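Side-chain contacts in 1-pyrroline-5-carboxylate dehydrogenase (Thermus thermophilus, PDB 1UZB), which probably oxidises the glutamate semialdehyde that forms from 1-pyrroline-5-carboxylate to glutamate, as a member of the aldehyde dehydrogenase family: residues 374-379 against 402-407; 380-385 against 409-414; 327-332 against 432-437. All coordinates share one frame; numbering follows the deposited sequence.

All three contacts lie on or beside one mixed seven-stranded sheet; contacts 1 and 3 lay a helix on a strand, contact 2 ties a turn to a loop between strands. Contact 1 is buried: the end of helix 366-379 lies against strand 402-405 through apolar and ring contacts. Contact 2 sits next to it, centres about 5 Å apart, and is only partly buried; there the turn after the same helix grips a loop through a carboxylate and two backbone N-H groups. Contact 3, buried too, pairs an inner strand with a crossover helix, mixing aliphatic packing with one guanidinium-carbonyl bond. Contacts 2 and 3 meet where Ala414 packs on Arg327 and Pro409 on Val437.

Contact 1. Residues 374-379 against 402-407; sequences SYIEIG and TVFTEV
Thr402 OG1 is held by two backbone groups, giving its proton to Ala400 O and accepting the N-H of Gly389, while Ile376 CD1 rests 4.0 Å from this same OG1. The site lies where the last turns of helix 366-379 pack on strand 402-405, in the mixed seven-stranded sheet of this aldehyde dehydrogenase fold. Helix and strand run nearly the same way, their segment axes 24° apart.

Phe404 has the largest share of the contact. With chi1 at -74°, CG lies anti to the carbonyl carbon, and the ring reaches from the strand to the helix end. Ile376 crosses it at about a right angle, bringing the branch methyl CG2 to 4.1 Å from Phe404 CZ. The carbonyl oxygen Ile376 O also approaches the ring, 3.4 Å from Phe404 CZ, from an oblique direction. Ile413 and Val422 add further apolar contacts to Phe404, so the ring is enclosed by several parts of the fold.

Gly379 has only backbone to offer, and the ring lies close against it. Phe404 CE2 is 3.3 Å from Gly379 C, and Gly379 CA forms a CH-pi contact over the ring face, 4.2 Å from the centroid and 26° off the normal.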
ATOM      1  N   SER A 374      17.495 -26.551  48.125  1.00  7.83           N
ATOM      2  CA  SER A 374      16.378 -27.328  48.654  1.00  8.73           C
ATOM      3  C   SER A 374      15.792 -28.190  47.538  1.00  7.39           C
ATOM      4  O   SER A 374      15.470 -29.364  47.741  1.00  8.98           O
ATOM      5  CB  SER A 374      15.296 -26.407  49.218  1.00 10.49           C
ATOM      6  OG  SER A 374      14.222 -27.172  49.740  1.00 13.35           O
ATOM      7  N   TYR A 375      15.650 -27.600  46.355  1.00  7.29           N
ATOM      8  CA  TYR A 375      15.121 -28.333  45.215  1.00  7.97           C
ATOM      9  C   TYR A 375      16.071 -29.453  44.808  1.00  7.30           C
ATOM     10  O   TYR A 375      15.635 -30.497  44.321  1.00  7.25           O
ATOM     11  CB  TYR A 375      14.870 -27.389  44.035  1.00  8.40           C
ATOM     12  CG  TYR A 375      13.461 -26.841  44.003  1.00  7.67           C
ATOM     13  CD1 TYR A 375      12.368 -27.695  43.859  1.00  7.03           C
ATOM     14  CD2 TYR A 375      13.217 -25.474  44.118  1.00  7.49           C
ATOM     15  CE1 TYR A 375      11.065 -27.203  43.828  1.00  7.32           C
ATOM     16  CE2 TYR A 375      11.914 -24.969  44.091  1.00  8.76           C
ATOM     17  CZ  TYR A 375      10.845 -25.839  43.942  1.00  6.95           C
ATOM     18  OH  TYR A 375       9.559 -25.350  43.887  1.00  8.60           O
ATOM     19  N   ILE A 376      17.369 -29.245  45.009  1.00  7.59           N
ATOM     20  CA  ILE A 376      18.339 -30.276  44.675  1.00  8.72           C
ATOM     21  C   ILE A 376      18.141 -31.475  45.609  1.00  8.79           C
ATOM     22  O   ILE A 376      18.226 -32.626  45.180  1.00  9.19           O
ATOM     23  CB  ILE A 376      19.787 -29.724  44.764  1.00  8.53           C
ATOM     24  CG1 ILE A 376      20.044 -28.793  43.571  1.00 10.40           C
ATOM     25  CG2 ILE A 376      20.797 -30.866  44.790  1.00  9.49           C
ATOM     26  CD1 ILE A 376      21.357 -28.029  43.630  1.00 10.55           C
ATOM     27  N   GLU A 377      17.860 -31.206  46.882  1.00  9.13           N
ATOM     28  CA  GLU A 377      17.630 -32.286  47.841  1.00  9.84           C
ATOM     29  C   GLU A 377      16.361 -33.051  47.471  1.00  9.50           C
ATOM     30  O   GLU A 377      16.299 -34.275  47.596  1.00 11.91           O
ATOM     31  CB  GLU A 377      17.521 -31.726  49.261  1.00 11.07           C
ATOM     32  CG  GLU A 377      18.853 -31.260  49.815  1.00 14.27           C
ATOM     33  CD  GLU A 377      19.918 -32.331  49.698  1.00 14.18           C
ATOM     34  OE1 GLU A 377      19.742 -33.412  50.299  1.00 16.26           O
ATOM     35  OE2 GLU A 377      20.927 -32.097  49.001  1.00 16.13           O
ATOM     36  N   ILE A 378      15.350 -32.323  47.012  1.00  9.39           N
ATOM     37  CA  ILE A 378      14.098 -32.939  46.596  1.00  9.94           C
ATOM     38  C   ILE A 378      14.357 -33.805  45.365  1.00  9.95           C
ATOM     39  O   ILE A 378      13.894 -34.942  45.281  1.00 10.33           O
ATOM     40  CB  ILE A 378      13.041 -31.863  46.248  1.00  9.88           C
ATOM     41  CG1 ILE A 378      12.621 -31.126  47.524  1.00 11.34           C
ATOM     42  CG2 ILE A 378      11.842 -32.507  45.556  1.00 10.58           C
ATOM     43  CD1 ILE A 378      11.790 -29.885  47.273  1.00 13.59           C
ATOM     44  N   GLY A 379      15.114 -33.258  44.417  1.00  8.73           N
ATOM     45  CA  GLY A 379      15.425 -33.982  43.197  1.00  8.92           C
ATOM     46  C   GLY A 379      16.166 -35.288  43.423  1.00  8.77           C
ATOM     47  O   GLY A 379      15.990 -36.240  42.665  1.00  7.80           O
ATOM     48  N   THR A 402      24.030 -28.394  37.647  1.00  6.82           N
ATOM     49  CA  THR A 402      23.458 -29.647  38.102  1.00  7.53           C
ATOM     50  C   THR A 402      22.581 -30.342  37.074  1.00  7.10           C
ATOM     51  O   THR A 402      21.835 -29.696  36.335  1.00  7.04           O
ATOM     52  CB  THR A 402      22.648 -29.389  39.381  1.00  7.43           C
ATOM     53  OG1 THR A 402      23.508 -28.797  40.363  1.00  8.49           O
ATOM     54  CG2 THR A 402      22.059 -30.680  39.929  1.00  8.48           C
ATOM     55  N   VAL A 403      22.670 -31.669  37.042  1.00  6.86           N
ATOM     56  CA  VAL A 403      21.877 -32.468  36.121  1.00  7.55           C
ATOM     57  C   VAL A 403      21.289 -33.700  36.794  1.00  6.80           C
ATOM     58  O   VAL A 403      21.995 -34.449  37.479  1.00  6.51           O
ATOM     59  CB  VAL A 403      22.711 -32.964  34.914  1.00  6.12           C
ATOM     60  CG1 VAL A 403      21.831 -33.783  33.972  1.00  7.69           C
ATOM     61  CG2 VAL A 403      23.316 -31.786  34.173  1.00  8.34           C
ATOM     62  N   PHE A 404      19.986 -33.886  36.618  1.00  6.37           N
ATOM     63  CA  PHE A 404      19.290 -35.063  37.127  1.00  5.97           C
ATOM     64  C   PHE A 404      18.781 -35.774  35.884  1.00  7.44           C
ATOM     65  O   PHE A 404      18.342 -35.121  34.933  1.00  7.33           O
ATOM     66  CB  PHE A 404      18.074 -34.699  37.983  1.00  6.44           C
ATOM     67  CG  PHE A 404      18.410 -34.171  39.350  1.00  7.30           C
ATOM     68  CD1 PHE A 404      18.480 -32.804  39.586  1.00  9.09           C
ATOM     69  CD2 PHE A 404      18.627 -35.047  40.410  1.00  7.03           C
ATOM     70  CE1 PHE A 404      18.760 -32.309  40.860  1.00  7.87           C
ATOM     71  CE2 PHE A 404      18.909 -34.565  41.690  1.00  8.78           C
ATOM     72  CZ  PHE A 404      18.974 -33.195  41.915  1.00  8.84           C
ATOM     73  N   THR A 405      18.844 -37.101  35.865  1.00  6.68           N
ATOM     74  CA  THR A 405      18.331 -37.823  34.712  1.00  7.70           C
ATOM     75  C   THR A 405      17.308 -38.877  35.134  1.00  7.69           C
ATOM     76  O   THR A 405      17.103 -39.111  36.329  1.00  7.79           O
ATOM     77  CB  THR A 405      19.468 -38.455  33.877  1.00  8.78           C
ATOM     78  OG1 THR A 405      18.938 -38.880  32.617  1.00  9.09           O
ATOM     79  CG2 THR A 405      20.095 -39.636  34.600  1.00 10.06           C
ATOM     80  N   GLU A 406      16.666 -39.500  34.147  1.00  7.34           N
ATOM     81  CA  GLU A 406      15.617 -40.494  34.389  1.00  8.28           C
ATOM     82  C   GLU A 406      14.571 -39.874  35.320  1.00  8.51           C
ATOM     83  O   GLU A 406      14.008 -40.538  36.192  1.00  9.92           O
ATOM     84  CB  GLU A 406      16.195 -41.772  35.016  1.00 10.69           C
ATOM     85  CG  GLU A 406      17.173 -42.559  34.127  1.00 11.76           C
ATOM     86  CD  GLU A 406      16.526 -43.215  32.910  1.00 14.71           C
ATOM     87  OE1 GLU A 406      15.284 -43.335  32.864  1.00 15.28           O
ATOM     88  OE2 GLU A 406      17.273 -43.633  31.997  1.00 16.70           O
ATOM     89  N   VAL A 407      14.305 -38.589  35.116  1.00  7.33           N
ATOM     90  CA  VAL A 407      13.342 -37.872  35.937  1.00  7.39           C
ATOM     91  C   VAL A 407      11.902 -38.126  35.502  1.00  7.83           C
ATOM     92  O   VAL A 407      11.573 -38.013  34.320  1.00  8.28           O
ATOM     93  CB  VAL A 407      13.598 -36.349  35.888  1.00  7.02           C
ATOM     94  CG1 VAL A 407      12.614 -35.630  36.793  1.00  8.12           C
ATOM     95  CG2 VAL A 407      15.028 -36.045  36.303  1.00  8.29           C
TER

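Contact 2. Residues 380-385 against 409-414; sequences KNEGQL and PKARIA
Glu382 points its carboxylate at the backbone of the turn Ala411-Ala414 and takes one N-H on each oxygen. OE1 accepts from Ile413 N at 3.0 Å, through its syn lone pair and with an N-H...O angle of 162°. OE2 accepts from Arg412 N at 2.8 Å, again on the syn side, but this donor stands 27° out of the carboxylate plane. Together the two bonds fix the rotation of the carboxylate. The chain is extended beyond CG (chi2 -170°), which carries the acid group across from the turn that follows helix 366-379.

The neighbouring side chains frame this grip. Ala411 CB lies over one face of the carboxylate, 3.6 Å from Glu382 CD. Ile413 holds CG1 between its own backbone N and carbonyl carbon, a crowded position, and this brings CG1 to 3.4 Å from Glu382 OE1; CG2 lies near the same oxygen, and the side chain also packs on Phe404 and Val407.

Arg412 crosses Glu382 obliquely. Its aliphatic part passes OE2, with CG at 3.4 Å from Glu382 OE2, while the guanidinium is turned perpendicular to the carboxylate. NE remains 5.4 Å from Glu382 OE2, too far for a salt bridge, and pairs instead with Glu416. Any attraction between the two charges here is therefore at longer range.

Ala414 N bonds back to Ala411 O, and the backbone angles of Arg412 and Ile413 fit a type I beta turn. The arrangement is thus a carboxylate accepting the two central N-H groups of a beta turn, one on each oxygen, in the loop joining strands 402-405 and 422-428 of the aldehyde dehydrogenase fold.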
ATOM      1  N   LYS A 380      16.999 -35.337  44.457  1.00  9.57           N
ATOM      2  CA  LYS A 380      17.759 -36.548  44.756  1.00 11.29           C
ATOM      3  C   LYS A 380      16.860 -37.741  45.061  1.00 11.70           C
ATOM      4  O   LYS A 380      17.271 -38.890  44.906  1.00 14.08           O
ATOM      5  CB  LYS A 380      18.707 -36.306  45.934  1.00 11.39           C
ATOM      6  CG  LYS A 380      19.898 -35.421  45.596  1.00 13.52           C
ATOM      7  CD  LYS A 380      20.756 -35.179  46.827  1.00 15.22           C
ATOM      8  CE  LYS A 380      21.988 -34.352  46.504  1.00 17.81           C
ATOM      9  NZ  LYS A 380      22.778 -34.077  47.733  1.00 19.44           N
ATOM     10  N   ASN A 381      15.632 -37.467  45.489  1.00 10.87           N
ATOM     11  CA  ASN A 381      14.685 -38.528  45.810  1.00 10.99           C
ATOM     12  C   ASN A 381      13.644 -38.709  44.711  1.00 11.49           C
ATOM     13  O   ASN A 381      12.687 -39.468  44.871  1.00 11.72           O
ATOM     14  CB  ASN A 381      13.994 -38.219  47.141  1.00 12.43           C
ATOM     15  CG  ASN A 381      14.952 -38.267  48.319  1.00 13.86           C
ATOM     16  OD1 ASN A 381      14.831 -37.488  49.262  1.00 18.07           O
ATOM     17  ND2 ASN A 381      15.904 -39.190  48.270  1.00 15.92           N
ATOM     18  N   GLU A 382      13.831 -38.012  43.591  1.00  9.94           N
ATOM     19  CA  GLU A 382      12.902 -38.113  42.469  1.00 10.93           C
ATOM     20  C   GLU A 382      13.593 -38.657  41.221  1.00 10.60           C
ATOM     21  O   GLU A 382      13.037 -39.490  40.506  1.00 12.11           O
ATOM     22  CB  GLU A 382      12.282 -36.747  42.161  1.00  9.57           C
ATOM     23  CG  GLU A 382      11.459 -36.165  43.297  1.00 11.11           C
ATOM     24  CD  GLU A 382      10.677 -34.937  42.881  1.00 10.39           C
ATOM     25  OE1 GLU A 382      11.263 -34.051  42.221  1.00 10.96           O
ATOM     26  OE2 GLU A 382       9.475 -34.856  43.213  1.00 12.34           O
ATOM     27  N   GLY A 383      14.806 -38.182  40.960  1.00 10.48           N
ATOM     28  CA  GLY A 383      15.546 -38.641  39.801  1.00 10.88           C
ATOM     29  C   GLY A 383      16.946 -39.083  40.181  1.00 10.89           C
ATOM     30  O   GLY A 383      17.230 -39.296  41.359  1.00 13.83           O
ATOM     31  N   GLN A 384      17.823 -39.220  39.191  1.00  9.13           N
ATOM     32  CA  GLN A 384      19.198 -39.640  39.443  1.00 10.23           C
ATOM     33  C   GLN A 384      20.174 -38.491  39.217  1.00  9.79           C
ATOM     34  O   GLN A 384      20.307 -37.992  38.099  1.00  8.88           O
ATOM     35  CB  GLN A 384      19.580 -40.805  38.525  1.00 12.22           C
ATOM     36  CG  GLN A 384      20.989 -41.335  38.770  1.00 14.43           C
ATOM     37  CD  GLN A 384      21.506 -42.205  37.641  1.00 17.45           C
ATOM     38  OE1 GLN A 384      22.580 -42.800  37.743  1.00 20.20           O
ATOM     39  NE2 GLN A 384      20.751 -42.275  36.552  1.00 19.23           N
ATOM     40  N   LEU A 385      20.855 -38.070  40.277  1.00  8.93           N
ATOM     41  CA  LEU A 385      21.828 -36.990  40.170  1.00 10.02           C
ATOM     42  C   LEU A 385      23.046 -37.515  39.419  1.00 10.73           C
ATOM     43  O   LEU A 385      23.657 -38.500  39.835  1.00 10.87           O
ATOM     44  CB  LEU A 385      22.248 -36.514  41.565  1.00  9.64           C
ATOM     45  CG  LEU A 385      23.260 -35.367  41.616  1.00  9.28           C
ATOM     46  CD1 LEU A 385      22.641 -34.109  41.022  1.00 10.16           C
ATOM     47  CD2 LEU A 385      23.684 -35.127  43.060  1.00 11.85           C
ATOM     48  N   PRO A 409       8.197 -37.436  34.580  1.00  7.73           N
ATOM     49  CA  PRO A 409       7.560 -36.207  34.093  1.00  8.56           C
ATOM     50  C   PRO A 409       6.780 -35.411  35.139  1.00  8.87           C
ATOM     51  O   PRO A 409       6.721 -34.187  35.068  1.00  9.04           O
ATOM     52  CB  PRO A 409       6.662 -36.708  32.965  1.00 10.64           C
ATOM     53  CG  PRO A 409       7.424 -37.878  32.428  1.00 11.33           C
ATOM     54  CD  PRO A 409       7.885 -38.573  33.694  1.00  8.56           C
ATOM     55  N   LYS A 410       6.184 -36.100  36.108  1.00  9.25           N
ATOM     56  CA  LYS A 410       5.400 -35.421  37.133  1.00 10.88           C
ATOM     57  C   LYS A 410       6.134 -35.154  38.445  1.00  9.92           C
ATOM     58  O   LYS A 410       5.526 -34.731  39.429  1.00 10.18           O
ATOM     59  CB  LYS A 410       4.106 -36.199  37.392  1.00 13.64           C
ATOM     60  CG  LYS A 410       3.189 -36.258  36.173  1.00 17.41           C
ATOM     61  CD  LYS A 410       1.877 -36.958  36.482  1.00 20.64           C
ATOM     62  CE  LYS A 410       0.996 -37.047  35.243  1.00 22.92           C
ATOM     63  NZ  LYS A 410       0.640 -35.705  34.702  1.00 24.17           N
ATOM     64  N   ALA A 411       7.441 -35.394  38.462  1.00  7.98           N
ATOM     65  CA  ALA A 411       8.242 -35.139  39.657  1.00  8.66           C
ATOM     66  C   ALA A 411       8.248 -33.637  39.917  1.00  7.85           C
ATOM     67  O   ALA A 411       8.103 -32.843  38.985  1.00  8.57           O
ATOM     68  CB  ALA A 411       9.661 -35.629  39.450  1.00  9.17           C
ATOM     69  N   ARG A 412       8.418 -33.236  41.170  1.00  7.37           N
ATOM     70  CA  ARG A 412       8.436 -31.816  41.483  1.00  6.65           C
ATOM     71  C   ARG A 412       9.509 -31.066  40.690  1.00  6.56           C
ATOM     72  O   ARG A 412       9.264 -29.955  40.217  1.00  6.69           O
ATOM     73  CB  ARG A 412       8.646 -31.601  42.983  1.00  6.61           C
ATOM     74  CG  ARG A 412       7.521 -32.155  43.842  1.00  8.35           C
ATOM     75  CD  ARG A 412       7.694 -31.743  45.290  1.00  7.85           C
ATOM     76  NE  ARG A 412       7.649 -30.290  45.441  1.00  9.09           N
ATOM     77  CZ  ARG A 412       7.990 -29.641  46.550  1.00  9.30           C
ATOM     78  NH1 ARG A 412       7.921 -28.317  46.594  1.00 10.62           N
ATOM     79  NH2 ARG A 412       8.407 -30.315  47.616  1.00 11.62           N
ATOM     80  N   ILE A 413      10.692 -31.661  40.531  1.00  6.71           N
ATOM     81  CA  ILE A 413      11.746 -30.979  39.787  1.00  7.77           C
ATOM     82  C   ILE A 413      11.470 -30.920  38.286  1.00  7.48           C
ATOM     83  O   ILE A 413      12.199 -30.261  37.546  1.00  7.70           O
ATOM     84  CB  ILE A 413      13.145 -31.609  40.016  1.00  6.55           C
ATOM     85  CG1 ILE A 413      13.160 -33.078  39.597  1.00  7.63           C
ATOM     86  CG2 ILE A 413      13.551 -31.436  41.473  1.00  7.41           C
ATOM     87  CD1 ILE A 413      14.561 -33.651  39.476  1.00  9.64           C
ATOM     88  N   ALA A 414      10.421 -31.603  37.836  1.00  7.10           N
ATOM     89  CA  ALA A 414      10.056 -31.584  36.420  1.00  7.09           C
ATOM     90  C   ALA A 414       8.794 -30.746  36.200  1.00  6.37           C
ATOM     91  O   ALA A 414       8.320 -30.603  35.072  1.00  8.01           O
ATOM     92  CB  ALA A 414       9.826 -33.004  35.912  1.00  7.18           C
TER

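Contact 3. Residues 327-332 against 432-437; sequences RLILTQ and AEALEV
The guanidinium of Arg327 meets Ile329 CD1 over one face and Val437 O at its edge. CD1 stands 4.3 Å above the plane, displaced toward the rim of the group. Val437 O lies almost in the plane and accepts from Arg327 NH2 at 2.9 Å, with an N-H...O angle of 148°. Seen from the carbonyl the approach is less regular, because the donor sits above the carbonyl plane, 40° out of it.

The setting is a beta-alpha-beta crossover: helix 431-439 links strand 422-428 to strand 446-450, and on its way passes over the two parallel strands between them, 325-331 and 293-297. The segment axes of strand 325-331 and the helix are nearly antiparallel.

Arg327 is gripped at several points. NH1 bonds to Ala438 O, so two successive carbonyls in the last turn of the helix are tied to one guanidinium, and NE makes a weak bond to Lys292 O. A positive group at this end of a helix is probably favoured by the helix dipole. The bend at chi3 (-63°) turns the guanidinium toward these carbonyls.

Beside this polar end, Ile329 forks against the helix. CG2, anti to the backbone N, touches Ala434 CB at 3.8 Å, while the other branch ends in CD1, which reaches Val437 and also passes the carbonyl oxygen of Ala434. Ala434 and Val437 are one helical turn apart. Val428 packs on both of them from the neighbouring strand, and Ala294 touches Ile329 from strand 293-297. The side chains of Ile329 and Val437 run alongside in opposite senses, and their closest approach is Ile329 CD1 to Val437 CG1, at 3.8 Å.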
ATOM      1  N   ARG A 327      14.181 -28.420  31.498  1.00  4.62           N
ATOM      2  CA  ARG A 327      13.818 -29.786  31.150  1.00  4.12           C
ATOM      3  C   ARG A 327      14.452 -30.138  29.811  1.00  4.57           C
ATOM      4  O   ARG A 327      14.440 -29.329  28.879  1.00  5.09           O
ATOM      5  CB  ARG A 327      12.296 -29.954  31.042  1.00  5.65           C
ATOM      6  CG  ARG A 327      11.528 -29.721  32.336  1.00  5.97           C
ATOM      7  CD  ARG A 327      10.051 -30.049  32.148  1.00  5.95           C
ATOM      8  NE  ARG A 327       9.430 -29.175  31.156  1.00  5.44           N
ATOM      9  CZ  ARG A 327       8.362 -29.498  30.433  1.00  5.42           C
ATOM     10  NH1 ARG A 327       7.875 -28.629  29.557  1.00  5.53           N
ATOM     11  NH2 ARG A 327       7.788 -30.689  30.573  1.00  6.61           N
ATOM     12  N   LEU A 328      15.031 -31.332  29.732  1.00  4.80           N
ATOM     13  CA  LEU A 328      15.634 -31.828  28.498  1.00  4.93           C
ATOM     14  C   LEU A 328      14.908 -33.138  28.222  1.00  5.07           C
ATOM     15  O   LEU A 328      15.063 -34.106  28.963  1.00  5.76           O
ATOM     16  CB  LEU A 328      17.136 -32.075  28.673  1.00  5.79           C
ATOM     17  CG  LEU A 328      17.827 -32.675  27.445  1.00  4.54           C
ATOM     18  CD1 LEU A 328      17.661 -31.754  26.241  1.00  6.20           C
ATOM     19  CD2 LEU A 328      19.295 -32.893  27.749  1.00  5.56           C
ATOM     20  N   ILE A 329      14.084 -33.144  27.178  1.00  4.64           N
ATOM     21  CA  ILE A 329      13.296 -34.319  26.812  1.00  5.46           C
ATOM     22  C   ILE A 329      13.963 -35.007  25.635  1.00  6.32           C
ATOM     23  O   ILE A 329      14.019 -34.464  24.532  1.00  5.49           O
ATOM     24  CB  ILE A 329      11.856 -33.903  26.443  1.00  4.31           C
ATOM     25  CG1 ILE A 329      11.217 -33.161  27.621  1.00  5.71           C
ATOM     26  CG2 ILE A 329      11.026 -35.127  26.088  1.00  6.51           C
ATOM     27  CD1 ILE A 329       9.906 -32.483  27.279  1.00  6.44           C
ATOM     28  N   LEU A 330      14.473 -36.209  25.875  1.00  5.51           N
ATOM     29  CA  LEU A 330      15.176 -36.958  24.845  1.00  6.35           C
ATOM     30  C   LEU A 330      14.452 -38.224  24.422  1.00  7.13           C
ATOM     31  O   LEU A 330      14.057 -39.026  25.269  1.00  7.02           O
ATOM     32  CB  LEU A 330      16.572 -37.337  25.351  1.00  6.53           C
ATOM     33  CG  LEU A 330      17.424 -36.180  25.883  1.00  5.41           C
ATOM     34  CD1 LEU A 330      18.719 -36.698  26.500  1.00  5.42           C
ATOM     35  CD2 LEU A 330      17.721 -35.216  24.745  1.00  6.12           C
ATOM     36  N   THR A 331      14.277 -38.406  23.115  1.00  7.52           N
ATOM     37  CA  THR A 331      13.637 -39.614  22.614  1.00  8.51           C
ATOM     38  C   THR A 331      14.656 -40.727  22.840  1.00  8.43           C
ATOM     39  O   THR A 331      15.845 -40.461  23.015  1.00  8.34           O
ATOM     40  CB  THR A 331      13.288 -39.497  21.112  1.00  7.62           C
ATOM     41  OG1 THR A 331      14.487 -39.328  20.347  1.00  9.09           O
ATOM     42  CG2 THR A 331      12.366 -38.310  20.877  1.00  8.20           C
ATOM     43  N   GLN A 332      14.199 -41.973  22.840  1.00  8.91           N
ATOM     44  CA  GLN A 332      15.091 -43.097  23.104  1.00  9.99           C
ATOM     45  C   GLN A 332      16.394 -43.083  22.310  1.00 10.16           C
ATOM     46  O   GLN A 332      17.469 -43.279  22.876  1.00 10.05           O
ATOM     47  CB  GLN A 332      14.347 -44.416  22.874  1.00 11.00           C
ATOM     48  CG  GLN A 332      15.120 -45.655  23.326  1.00 12.13           C
ATOM     49  CD  GLN A 332      15.539 -45.586  24.785  1.00 12.64           C
ATOM     50  OE1 GLN A 332      14.738 -45.252  25.658  1.00 13.73           O
ATOM     51  NE2 GLN A 332      16.800 -45.909  25.056  1.00 16.01           N
ATOM     52  N   ALA A 432       6.097 -38.120  19.661  1.00  9.24           N
ATOM     53  CA  ALA A 432       4.743 -37.866  20.137  1.00  9.26           C
ATOM     54  C   ALA A 432       4.752 -37.807  21.661  1.00  7.82           C
ATOM     55  O   ALA A 432       4.144 -36.922  22.264  1.00 10.23           O
ATOM     56  CB  ALA A 432       3.796 -38.963  19.660  1.00  9.71           C
ATOM     57  N   GLU A 433       5.450 -38.751  22.283  1.00  8.71           N
ATOM     58  CA  GLU A 433       5.534 -38.778  23.735  1.00  9.02           C
ATOM     59  C   GLU A 433       6.303 -37.551  24.221  1.00  7.78           C
ATOM     60  O   GLU A 433       5.994 -36.993  25.273  1.00  7.00           O
ATOM     61  CB  GLU A 433       6.226 -40.061  24.201  1.00 10.32           C
ATOM     62  CG  GLU A 433       6.236 -40.251  25.703  1.00 15.68           C
ATOM     63  CD  GLU A 433       6.726 -41.627  26.104  1.00 17.23           C
ATOM     64  OE1 GLU A 433       6.052 -42.621  25.756  1.00 23.51           O
ATOM     65  OE2 GLU A 433       7.781 -41.716  26.760  1.00 22.35           O
ATOM     66  N   ALA A 434       7.302 -37.127  23.451  1.00  6.98           N
ATOM     67  CA  ALA A 434       8.086 -35.950  23.821  1.00  6.27           C
ATOM     68  C   ALA A 434       7.184 -34.717  23.898  1.00  5.91           C
ATOM     69  O   ALA A 434       7.273 -33.934  24.840  1.00  6.77           O
ATOM     70  CB  ALA A 434       9.206 -35.720  22.813  1.00  7.00           C
ATOM     71  N   LEU A 435       6.315 -34.546  22.905  1.00  5.82           N
ATOM     72  CA  LEU A 435       5.405 -33.407  22.896  1.00  6.68           C
ATOM     73  C   LEU A 435       4.417 -33.489  24.055  1.00  6.89           C
ATOM     74  O   LEU A 435       4.085 -32.473  24.669  1.00  8.02           O
ATOM     75  CB  LEU A 435       4.645 -33.337  21.567  1.00  9.13           C
ATOM     76  CG  LEU A 435       5.460 -32.869  20.357  1.00  7.21           C
ATOM     77  CD1 LEU A 435       4.639 -33.058  19.090  1.00 10.54           C
ATOM     78  CD2 LEU A 435       5.857 -31.408  20.533  1.00  9.01           C
ATOM     79  N   GLU A 436       3.947 -34.697  24.355  1.00  7.01           N
ATOM     80  CA  GLU A 436       3.012 -34.884  25.458  1.00  8.17           C
ATOM     81  C   GLU A 436       3.652 -34.437  26.769  1.00  6.55           C
ATOM     82  O   GLU A 436       3.048 -33.693  27.545  1.00  6.60           O
ATOM     83  CB  GLU A 436       2.592 -36.354  25.555  1.00 11.30           C
ATOM     84  CG  GLU A 436       1.643 -36.799  24.455  1.00 18.47           C
ATOM     85  CD  GLU A 436       1.362 -38.290  24.490  1.00 21.33           C
ATOM     86  OE1 GLU A 436       0.493 -38.745  23.716  1.00 24.58           O
ATOM     87  OE2 GLU A 436       2.011 -39.005  25.284  1.00 23.98           O
ATOM     88  N   VAL A 437       4.879 -34.890  27.007  1.00  5.44           N
ATOM     89  CA  VAL A 437       5.601 -34.528  28.221  1.00  5.76           C
ATOM     90  C   VAL A 437       5.906 -33.030  28.231  1.00  5.21           C
ATOM     91  O   VAL A 437       5.789 -32.370  29.263  1.00  6.11           O
ATOM     92  CB  VAL A 437       6.918 -35.334  28.341  1.00  6.43           C
ATOM     93  CG1 VAL A 437       7.776 -34.794  29.475  1.00  7.58           C
ATOM     94  CG2 VAL A 437       6.599 -36.801  28.587  1.00  8.00           C
TER